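Local coordinates for putative uncharacterized protein (Ustilago maydis, PDB 4GNX) that binds single-stranded DNA through OB folds as the zinc-bearing subunit of replication protein A, probably during DNA replication and repair, at residues T17-K25 against C108-V117; V138-S149 against Q161-D169. One frame throughout, in Å; residues are numbered along the deposited sequence.

Contact 1 of 2, residues T17-K25 against C108-V117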
loop_
_atom_site.group_PDB
_atom_site.type_symbol
_atom_site.label_atom_id
_atom_site.label_comp_id
_atom_site.label_asym_id
_atom_site.label_seq_id
_atom_site.Cartn_x
_atom_site.Cartn_y
_atom_site.Cartn_z
ATOM N N THR C 17 27.515 -26.981 7.979
ATOM C CA THR C 17 28.194 -25.827 8.573
ATOM C C THR C 17 28.299 -24.683 7.556
ATOM O O THR C 17 28.621 -24.912 6.391
ATOM C CB THR C 17 29.616 -26.200 9.032
ATOM O OG1 THR C 17 29.544 -27.030 10.197
ATOM C CG2 THR C 17 30.428 -24.963 9.362
ATOM N N ILE C 18 28.038 -23.457 7.991
ATOM C CA ILE C 18 28.218 -22.321 7.091
ATOM C C ILE C 18 29.309 -21.379 7.573
ATOM O O ILE C 18 29.544 -21.259 8.776
ATOM C CB ILE C 18 26.904 -21.536 6.832
ATOM C CG1 ILE C 18 26.326 -20.964 8.129
ATOM C CG2 ILE C 18 25.891 -22.396 6.077
ATOM C CD1 ILE C 18 25.081 -20.131 7.895
ATOM N N LYS C 19 29.972 -20.726 6.626
ATOM C CA LYS C 19 30.923 -19.667 6.929
ATOM C C LYS C 19 30.328 -18.349 6.437
ATOM O O LYS C 19 30.207 -18.127 5.230
ATOM C CB LYS C 19 32.244 -19.950 6.222
ATOM C CG LYS C 19 33.484 -19.776 7.095
ATOM C CD LYS C 19 34.275 -18.523 6.741
ATOM C CE LYS C 19 35.347 -18.769 5.680
ATOM N NZ LYS C 19 36.752 -18.693 6.191
ATOM N N ALA C 20 29.930 -17.481 7.365
ATOM C CA ALA C 20 29.200 -16.259 6.997
ATOM C C ALA C 20 29.574 -15.042 7.848
ATOM O O ALA C 20 29.960 -15.200 9.020
ATOM C CB ALA C 20 27.711 -16.517 7.092
ATOM N N ARG C 21 29.465 -13.831 7.286
ATOM C CA ARG C 21 29.640 -12.650 8.137
ATOM C C ARG C 21 28.329 -12.015 8.530
ATOM O O ARG C 21 27.403 -11.954 7.732
ATOM C CB ARG C 21 30.653 -11.623 7.602
ATOM C CG ARG C 21 30.138 -10.618 6.595
ATOM C CD ARG C 21 30.914 -9.300 6.616
ATOM N NE ARG C 21 32.346 -9.398 6.929
ATOM C CZ ARG C 21 33.275 -9.912 6.126
ATOM N NH1 ARG C 21 32.939 -10.429 4.947
ATOM N NH2 ARG C 21 34.547 -9.928 6.511
ATOM N N VAL C 22 28.260 -11.569 9.779
ATOM C CA VAL C 22 27.083 -10.896 10.302
ATOM C C VAL C 22 27.030 -9.503 9.714
ATOM O O VAL C 22 27.910 -8.698 9.956
ATOM C CB VAL C 22 27.118 -10.757 11.831
ATOM C CG1 VAL C 22 25.859 -10.052 12.296
ATOM C CG2 VAL C 22 27.256 -12.116 12.506
ATOM N N THR C 23 25.994 -9.229 8.930
ATOM C CA THR C 23 25.831 -7.912 8.348
ATOM C C THR C 23 25.000 -7.003 9.234
ATOM O O THR C 23 25.208 -5.796 9.217
ATOM C CB THR C 23 25.157 -7.986 6.998
ATOM O OG1 THR C 23 23.875 -8.585 7.174
ATOM C CG2 THR C 23 25.994 -8.810 6.052
ATOM N N SER C 24 24.050 -7.563 9.988
ATOM C CA SER C 24 23.288 -6.769 10.958
ATOM C C SER C 24 22.717 -7.622 12.062
ATOM O O SER C 24 22.504 -8.823 11.898
ATOM C CB SER C 24 22.137 -6.042 10.288
ATOM O OG SER C 24 21.110 -6.968 9.998
ATOM N N LYS C 25 22.422 -6.975 13.173
ATOM C CA LYS C 25 22.010 -7.654 14.383
ATOM C C LYS C 25 20.915 -6.841 15.046
ATOM O O LYS C 25 21.001 -5.625 15.149
ATOM C CB LYS C 25 23.220 -7.795 15.319
ATOM C CG LYS C 25 22.943 -8.447 16.674
ATOM C CD LYS C 25 24.205 -9.037 17.319
ATOM C CE LYS C 25 24.807 -8.131 18.387
ATOM N NZ LYS C 25 25.553 -8.868 19.447
ATOM N N CYS C 108 35.944 -17.088 12.818
ATOM C CA CYS C 108 36.979 -17.418 11.835
ATOM C C CYS C 108 38.121 -16.423 11.809
ATOM O O CYS C 108 37.954 -15.257 12.170
ATOM C CB CYS C 108 36.385 -17.465 10.433
ATOM S SG CYS C 108 35.483 -18.978 10.076
ATOM N N THR C 109 39.276 -16.901 11.345
ATOM C CA THR C 109 40.466 -16.078 11.174
ATOM C C THR C 109 40.631 -15.649 9.708
ATOM O O THR C 109 41.257 -14.630 9.430
ATOM C CB THR C 109 41.725 -16.808 11.680
ATOM O OG1 THR C 109 41.358 -17.743 12.704
ATOM C CG2 THR C 109 42.727 -15.814 12.246
ATOM N N ASP C 110 40.066 -16.424 8.781
ATOM C CA ASP C 110 40.001 -16.041 7.366
ATOM C C ASP C 110 38.728 -15.267 7.077
ATOM O O ASP C 110 37.629 -15.730 7.390
ATOM C CB ASP C 110 40.030 -17.270 6.458
ATOM C CG ASP C 110 41.337 -18.009 6.522
ATOM O OD1 ASP C 110 41.973 -18.014 7.596
ATOM O OD2 ASP C 110 41.728 -18.599 5.495
ATOM N N ALA C 111 38.890 -14.090 6.476
ATOM C CA ALA C 111 37.759 -13.273 6.037
ATOM C C ALA C 111 37.691 -13.182 4.505
ATOM O O ALA C 111 36.709 -12.685 3.951
ATOM C CB ALA C 111 37.828 -11.881 6.664
ATOM N N THR C 112 38.723 -13.689 3.831
ATOM C CA THR C 112 38.876 -13.536 2.378
ATOM C C THR C 112 37.854 -14.297 1.515
ATOM O O THR C 112 37.453 -13.805 0.458
ATOM C CB THR C 112 40.306 -13.888 1.930
ATOM O OG1 THR C 112 40.814 -14.943 2.755
ATOM C CG2 THR C 112 41.213 -12.674 2.057
ATOM N N ASP C 113 37.436 -15.482 1.956
ATOM C CA ASP C 113 36.409 -16.250 1.241
ATOM C C ASP C 113 35.090 -15.490 1.229
ATOM O O ASP C 113 34.386 -15.460 0.219
ATOM C CB ASP C 113 36.135 -17.612 1.894
ATOM C CG ASP C 113 37.223 -18.055 2.857
ATOM O OD1 ASP C 113 37.953 -17.204 3.416
ATOM O OD2 ASP C 113 37.322 -19.279 3.077
ATOM N N VAL C 114 34.762 -14.893 2.372
ATOM C CA VAL C 114 33.489 -14.215 2.582
ATOM C C VAL C 114 33.504 -12.791 2.030
ATOM O O VAL C 114 34.408 -12.016 2.336
ATOM C CB VAL C 114 33.123 -14.166 4.080
ATOM C CG1 VAL C 114 31.696 -13.678 4.269
ATOM C CG2 VAL C 114 33.299 -15.535 4.714
ATOM N N PRO C 115 32.493 -12.440 1.220
ATOM C CA PRO C 115 32.380 -11.078 0.704
ATOM C C PRO C 115 32.139 -10.065 1.819
ATOM O O PRO C 115 31.629 -10.417 2.887
ATOM C CB PRO C 115 31.157 -11.148 -0.219
ATOM C CG PRO C 115 30.954 -12.600 -0.505
ATOM C CD PRO C 115 31.415 -13.312 0.725
ATOM N N GLU C 116 32.518 -8.818 1.572
ATOM C CA GLU C 116 32.289 -7.749 2.535
ATOM C C GLU C 116 31.156 -6.842 2.062
ATOM O O GLU C 116 30.908 -6.715 0.858
ATOM C CB GLU C 116 33.587 -6.983 2.828
ATOM C CG GLU C 116 34.518 -7.780 3.727
ATOM C CD GLU C 116 35.854 -7.122 3.992
ATOM O OE1 GLU C 116 36.692 -7.071 3.065
ATOM O OE2 GLU C 116 36.076 -6.689 5.144
ATOM N N VAL C 117 30.450 -6.249 3.019
ATOM C CA VAL C 117 29.313 -5.396 2.709
ATOM C C VAL C 117 29.686 -4.284 1.730
ATOM O O VAL C 117 30.602 -3.482 1.982
ATOM C CB VAL C 117 28.669 -4.824 3.983
ATOM C CG1 VAL C 117 27.734 -5.851 4.594
ATOM C CG2 VAL C 117 29.734 -4.398 4.987
#

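Contact 2 of 2, residues V138-S149 against Q161-D169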
loop_
_atom_site.group_PDB
_atom_site.type_symbol
_atom_site.label_atom_id
_atom_site.label_comp_id
_atom_site.label_asym_id
_atom_site.label_seq_id
_atom_site.Cartn_x
_atom_site.Cartn_y
_atom_site.Cartn_z
ATOM N N VAL C 138 24.281 5.863 2.903
ATOM C CA VAL C 138 24.792 7.224 3.112
ATOM C C VAL C 138 26.062 7.244 3.958
ATOM O O VAL C 138 26.128 6.591 4.996
ATOM C CB VAL C 138 23.729 8.141 3.775
ATOM C CG1 VAL C 138 24.361 9.375 4.401
ATOM C CG2 VAL C 138 22.659 8.551 2.774
ATOM N N ILE C 139 27.061 7.999 3.492
ATOM C CA ILE C 139 28.242 8.345 4.294
ATOM C C ILE C 139 28.388 9.871 4.477
ATOM O O ILE C 139 27.979 10.656 3.613
ATOM C CB ILE C 139 29.537 7.732 3.705
ATOM C CG1 ILE C 139 30.676 7.774 4.737
ATOM C CG2 ILE C 139 29.896 8.386 2.372
ATOM C CD1 ILE C 139 31.875 6.927 4.379
ATOM N N GLY C 140 28.963 10.282 5.605
ATOM C CA GLY C 140 29.186 11.698 5.893
ATOM C C GLY C 140 29.784 11.939 7.263
ATOM O O GLY C 140 29.911 11.014 8.072
ATOM N N ILE C 141 30.155 13.188 7.521
ATOM C CA ILE C 141 30.681 13.585 8.818
ATOM C C ILE C 141 29.512 13.814 9.756
ATOM O O ILE C 141 28.522 14.442 9.376
ATOM C CB ILE C 141 31.526 14.883 8.734
ATOM C CG1 ILE C 141 32.694 14.741 7.728
ATOM C CG2 ILE C 141 32.024 15.315 10.111
ATOM C CD1 ILE C 141 33.909 13.969 8.212
ATOM N N LEU C 142 29.621 13.273 10.968
ATOM C CA LEU C 142 28.721 13.623 12.065
ATOM C C LEU C 142 29.077 15.017 12.569
ATOM O O LEU C 142 30.219 15.278 12.959
ATOM C CB LEU C 142 28.834 12.621 13.218
ATOM C CG LEU C 142 28.130 13.005 14.528
ATOM C CD1 LEU C 142 26.628 12.800 14.419
ATOM C CD2 LEU C 142 28.689 12.226 15.710
ATOM N N ASP C 143 28.097 15.911 12.552
ATOM C CA ASP C 143 28.297 17.272 13.027
ATOM C C ASP C 143 28.021 17.356 14.535
ATOM O O ASP C 143 28.871 17.796 15.320
ATOM C CB ASP C 143 27.400 18.236 12.245
ATOM C CG ASP C 143 27.460 19.643 12.781
ATOM O OD1 ASP C 143 28.494 20.318 12.574
ATOM O OD2 ASP C 143 26.471 20.070 13.413
ATOM N N SER C 144 26.825 16.918 14.916
ATOM C CA SER C 144 26.369 16.902 16.296
ATOM C C SER C 144 25.260 15.866 16.403
ATOM O O SER C 144 24.824 15.292 15.392
ATOM C CB SER C 144 25.837 18.282 16.699
ATOM O OG SER C 144 24.771 18.682 15.848
ATOM N N TYR C 145 24.794 15.623 17.619
ATOM C CA TYR C 145 23.676 14.722 17.803
ATOM C C TYR C 145 22.740 15.202 18.889
ATOM O O TYR C 145 23.170 15.811 19.869
ATOM C CB TYR C 145 24.157 13.308 18.095
ATOM C CG TYR C 145 25.170 13.195 19.206
ATOM C CD1 TYR C 145 26.533 13.372 18.949
ATOM C CD2 TYR C 145 24.776 12.876 20.507
ATOM C CE1 TYR C 145 27.474 13.251 19.954
ATOM C CE2 TYR C 145 25.711 12.746 21.520
ATOM C CZ TYR C 145 27.057 12.939 21.237
ATOM O OH TYR C 145 27.994 12.824 22.237
ATOM N N GLY C 146 21.455 14.923 18.698
ATOM C CA GLY C 146 20.441 15.339 19.636
ATOM C C GLY C 146 20.521 14.611 20.964
ATOM O O GLY C 146 21.306 13.664 21.135
ATOM N N GLU C 147 19.714 15.082 21.911
ATOM C CA GLU C 147 19.498 14.379 23.152
ATOM C C GLU C 147 18.611 13.175 22.852
ATOM O O GLU C 147 17.924 13.131 21.826
ATOM C CB GLU C 147 18.859 15.304 24.198
ATOM C CG GLU C 147 17.367 15.108 24.449
ATOM C CD GLU C 147 16.467 15.782 23.421
ATOM O OE1 GLU C 147 16.954 16.158 22.328
ATOM O OE2 GLU C 147 15.254 15.937 23.719
ATOM N N LEU C 148 18.663 12.198 23.746
ATOM C CA LEU C 148 17.793 11.043 23.699
ATOM C C LEU C 148 16.377 11.400 24.151
ATOM O O LEU C 148 16.184 11.910 25.257
ATOM C CB LEU C 148 18.363 9.949 24.595
ATOM C CG LEU C 148 17.717 8.563 24.583
ATOM C CD1 LEU C 148 18.791 7.525 24.828
ATOM C CD2 LEU C 148 16.581 8.424 25.589
ATOM N N SER C 149 15.397 11.111 23.298
ATOM C CA SER C 149 13.993 11.314 23.637
ATOM C C SER C 149 13.251 9.990 23.714
ATOM O O SER C 149 13.445 9.096 22.885
ATOM C CB SER C 149 13.310 12.228 22.622
ATOM O OG SER C 149 13.225 11.592 21.356
ATOM N N GLN C 161 13.087 4.522 22.697
ATOM C CA GLN C 161 14.282 5.378 22.728
ATOM C C GLN C 161 14.620 5.903 21.337
ATOM O O GLN C 161 14.593 5.156 20.361
ATOM C CB GLN C 161 15.497 4.638 23.309
ATOM C CG GLN C 161 15.643 4.738 24.824
ATOM C CD GLN C 161 14.742 3.774 25.588
ATOM O OE1 GLN C 161 14.410 2.684 25.106
ATOM N NE2 GLN C 161 14.349 4.173 26.796
ATOM N N LYS C 162 14.971 7.183 21.263
ATOM C CA LYS C 162 15.182 7.849 19.988
ATOM C C LYS C 162 16.313 8.864 20.113
ATOM O O LYS C 162 16.451 9.490 21.155
ATOM C CB LYS C 162 13.888 8.557 19.591
ATOM C CG LYS C 162 13.839 9.005 18.151
ATOM C CD LYS C 162 13.073 10.299 17.988
ATOM C CE LYS C 162 13.631 11.055 16.797
ATOM N NZ LYS C 162 12.850 12.280 16.500
ATOM N N ARG C 163 17.122 9.019 19.067
ATOM C CA ARG C 163 18.106 10.105 19.022
ATOM C C ARG C 163 18.399 10.554 17.589
ATOM O O ARG C 163 18.302 9.763 16.656
ATOM C CB ARG C 163 19.396 9.733 19.768
ATOM C CG ARG C 163 20.542 10.706 19.542
ATOM C CD ARG C 163 21.771 10.371 20.367
ATOM N NE ARG C 163 21.674 10.962 21.699
ATOM C CZ ARG C 163 21.730 10.274 22.829
ATOM N NH1 ARG C 163 21.910 8.957 22.799
ATOM N NH2 ARG C 163 21.617 10.908 23.989
ATOM N N GLU C 164 18.759 11.829 17.435
ATOM C CA GLU C 164 18.978 12.422 16.121
ATOM C C GLU C 164 20.400 12.899 15.906
ATOM O O GLU C 164 20.975 13.554 16.767
ATOM C CB GLU C 164 18.000 13.569 15.883
ATOM C CG GLU C 164 16.609 13.063 15.561
ATOM C CD GLU C 164 15.749 14.088 14.862
ATOM O OE1 GLU C 164 16.239 15.205 14.587
ATOM O OE2 GLU C 164 14.574 13.764 14.579
ATOM N N LEU C 165 20.947 12.566 14.742
ATOM C CA LEU C 165 22.283 12.980 14.341
ATOM C C LEU C 165 22.180 13.908 13.148
ATOM O O LEU C 165 21.286 13.759 12.319
ATOM C CB LEU C 165 23.133 11.774 13.920
ATOM C CG LEU C 165 22.952 10.375 14.519
ATOM C CD1 LEU C 165 23.853 9.401 13.788
ATOM C CD2 LEU C 165 23.235 10.342 16.009
ATOM N N THR C 166 23.106 14.856 13.059
ATOM C CA THR C 166 23.204 15.723 11.883
ATOM C C THR C 166 24.407 15.281 11.046
ATOM O O THR C 166 25.540 15.251 11.541
ATOM C CB THR C 166 23.325 17.215 12.271
ATOM O OG1 THR C 166 22.321 17.542 13.233
ATOM C CG2 THR C 166 23.150 18.113 11.051
ATOM N N LEU C 167 24.151 14.928 9.789
ATOM C CA LEU C 167 25.193 14.452 8.884
ATOM C C LEU C 167 25.413 15.452 7.787
ATOM O O LEU C 167 24.470 16.116 7.367
ATOM C CB LEU C 167 24.809 13.109 8.273
ATOM C CG LEU C 167 24.532 12.009 9.289
ATOM C CD1 LEU C 167 23.857 10.850 8.581
ATOM C CD2 LEU C 167 25.813 11.566 9.979
ATOM N N VAL C 168 26.657 15.540 7.322
ATOM C CA VAL C 168 27.090 16.560 6.367
ATOM C C VAL C 168 28.059 15.948 5.345
ATOM O O VAL C 168 28.880 15.094 5.697
ATOM C CB VAL C 168 27.771 17.734 7.114
ATOM C CG1 VAL C 168 28.671 18.532 6.194
ATOM C CG2 VAL C 168 26.737 18.645 7.755
ATOM N N ASP C 169 27.951 16.366 4.083
ATOM C CA ASP C 169 28.978 16.035 3.090
ATOM C C ASP C 169 29.392 17.208 2.175
ATOM O O ASP C 169 28.892 18.330 2.318
ATOM C CB ASP C 169 28.614 14.762 2.297
ATOM C CG ASP C 169 27.578 14.999 1.189
ATOM O OD1 ASP C 169 27.287 16.160 0.825
ATOM O OD2 ASP C 169 27.049 13.989 0.672
#

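Contact 1 of 2, residues T17-K25 against C108-V117
Bends at chi2, chi3 and chi4 curl the chain of K19 over to C108, D110, D113 and V114, while in R21 a chi1 of 84° sets CG between backbone N and carbonyl carbon and a bend at chi3 swings the guanidinium over the same loop. Both project from strand 17-30, the first strand of the first OB fold of this chain, onto the irregular chain that leads from strand 104-107 toward strand 135-152. K19 makes a two-part contact. K19 CD passes 3.6 Å from C108 SG and 3.7 Å from V114 CG2. The K19 and D113 side chains cross at about a right angle, K19 NZ lying 3.2 Å from D113 OD2 in a salt bridge whose hydrogen bond is weak; a second weak bond runs to D110 O. R21 has partners at two of its nitrogens. R21 NE is bonded to N71 O, and R21 NH1 reaches V114 O, in the guanidinium plane, by a weak bond of 3.4 Å; P115 O lies so near NH1 that its bond is doubtful in detail. E116 lays CG over one guanidinium face, and its carboxylate, tilted 31° from that plane, makes a long salt bridge with R21 by charge alone, its oxygen well out of the guanidinium plane. T23 O is bonded to T221 of the next OB fold. T23 and V117 meet through apolar carbons, T23 CG2 lying 3.7 Å from V117 CG1.

Contact 2 of 2, residues V138-S149 against Q161-D169
Strands 138-145 and 161-168 run antiparallel with a strong twist, 124° between directions, as the hairpin 135-152/159-168 of the second OB fold: I141 and V168 form a hydrogen-bonded pair (I141 N to V168 O 2.9 Å), L142 and L167 a non-hydrogen-bonded one, and D143 with S144 makes a beta bulge opposite T166. Beyond the bulge the register slips by one residue before S149 pairs with K162. L142, Y145, L165 and L167 share one face. There L142 meets L165 at about a right angle, L142 CD1 to L165 CB 3.7 Å, while Y145 CB lies against L165 CD2. The Y145 ring stands nearly perpendicular to the R163 guanidinium, whose NE approaches the ring edge, 3.8 Å from Y145 CD2; Y145 OH is bonded to D194, and the Y145 ring meets F187 edge-to-face. Where the pairing lapses, R163 bridges the strands. With CG anti to the backbone N (chi1 169°) and a bend at chi3, R163 sends NE to G146 O, 2.8 Å away in the guanidinium plane, and L148 CB covers one face at 3.4 Å from R163 NH2. On the opposite face of the sheet, S149 OG rests on K162 CB at 3.6 Å. K162 NZ pairs with E164 OE2 at 3.0 Å and weakly bonds a thymine O2; E164 OE2 also accepts A265 N, so the anchored carboxylate probably steadies the ammonium that touches DNA.

How the contacts relate
The two contacts lie in successive OB folds, their centres about 29 Å apart and nearest atoms about 11 Å apart, and they share no strand, contact 1 using strand 17-30 and contact 2 strands 135-152 and 159-168. Contact 1 lays a loop along the first strand of one barrel, mostly through long charged side chains and weak polar bonds; contact 2 is a true hairpin within the next barrel, carried by main-chain hydrogen bonds and a largely buried apolar face of leucines and a tyrosine. Both are partly buried, but contact 2 has the greater share of buried residues and about 1.7 times the buried area. In each an arginine donates to a main-chain oxygen, weakly in contact 1 and firmly in contact 2. DNA comes within about 3 Å of contact 2 and stays about 8 Å from contact 1.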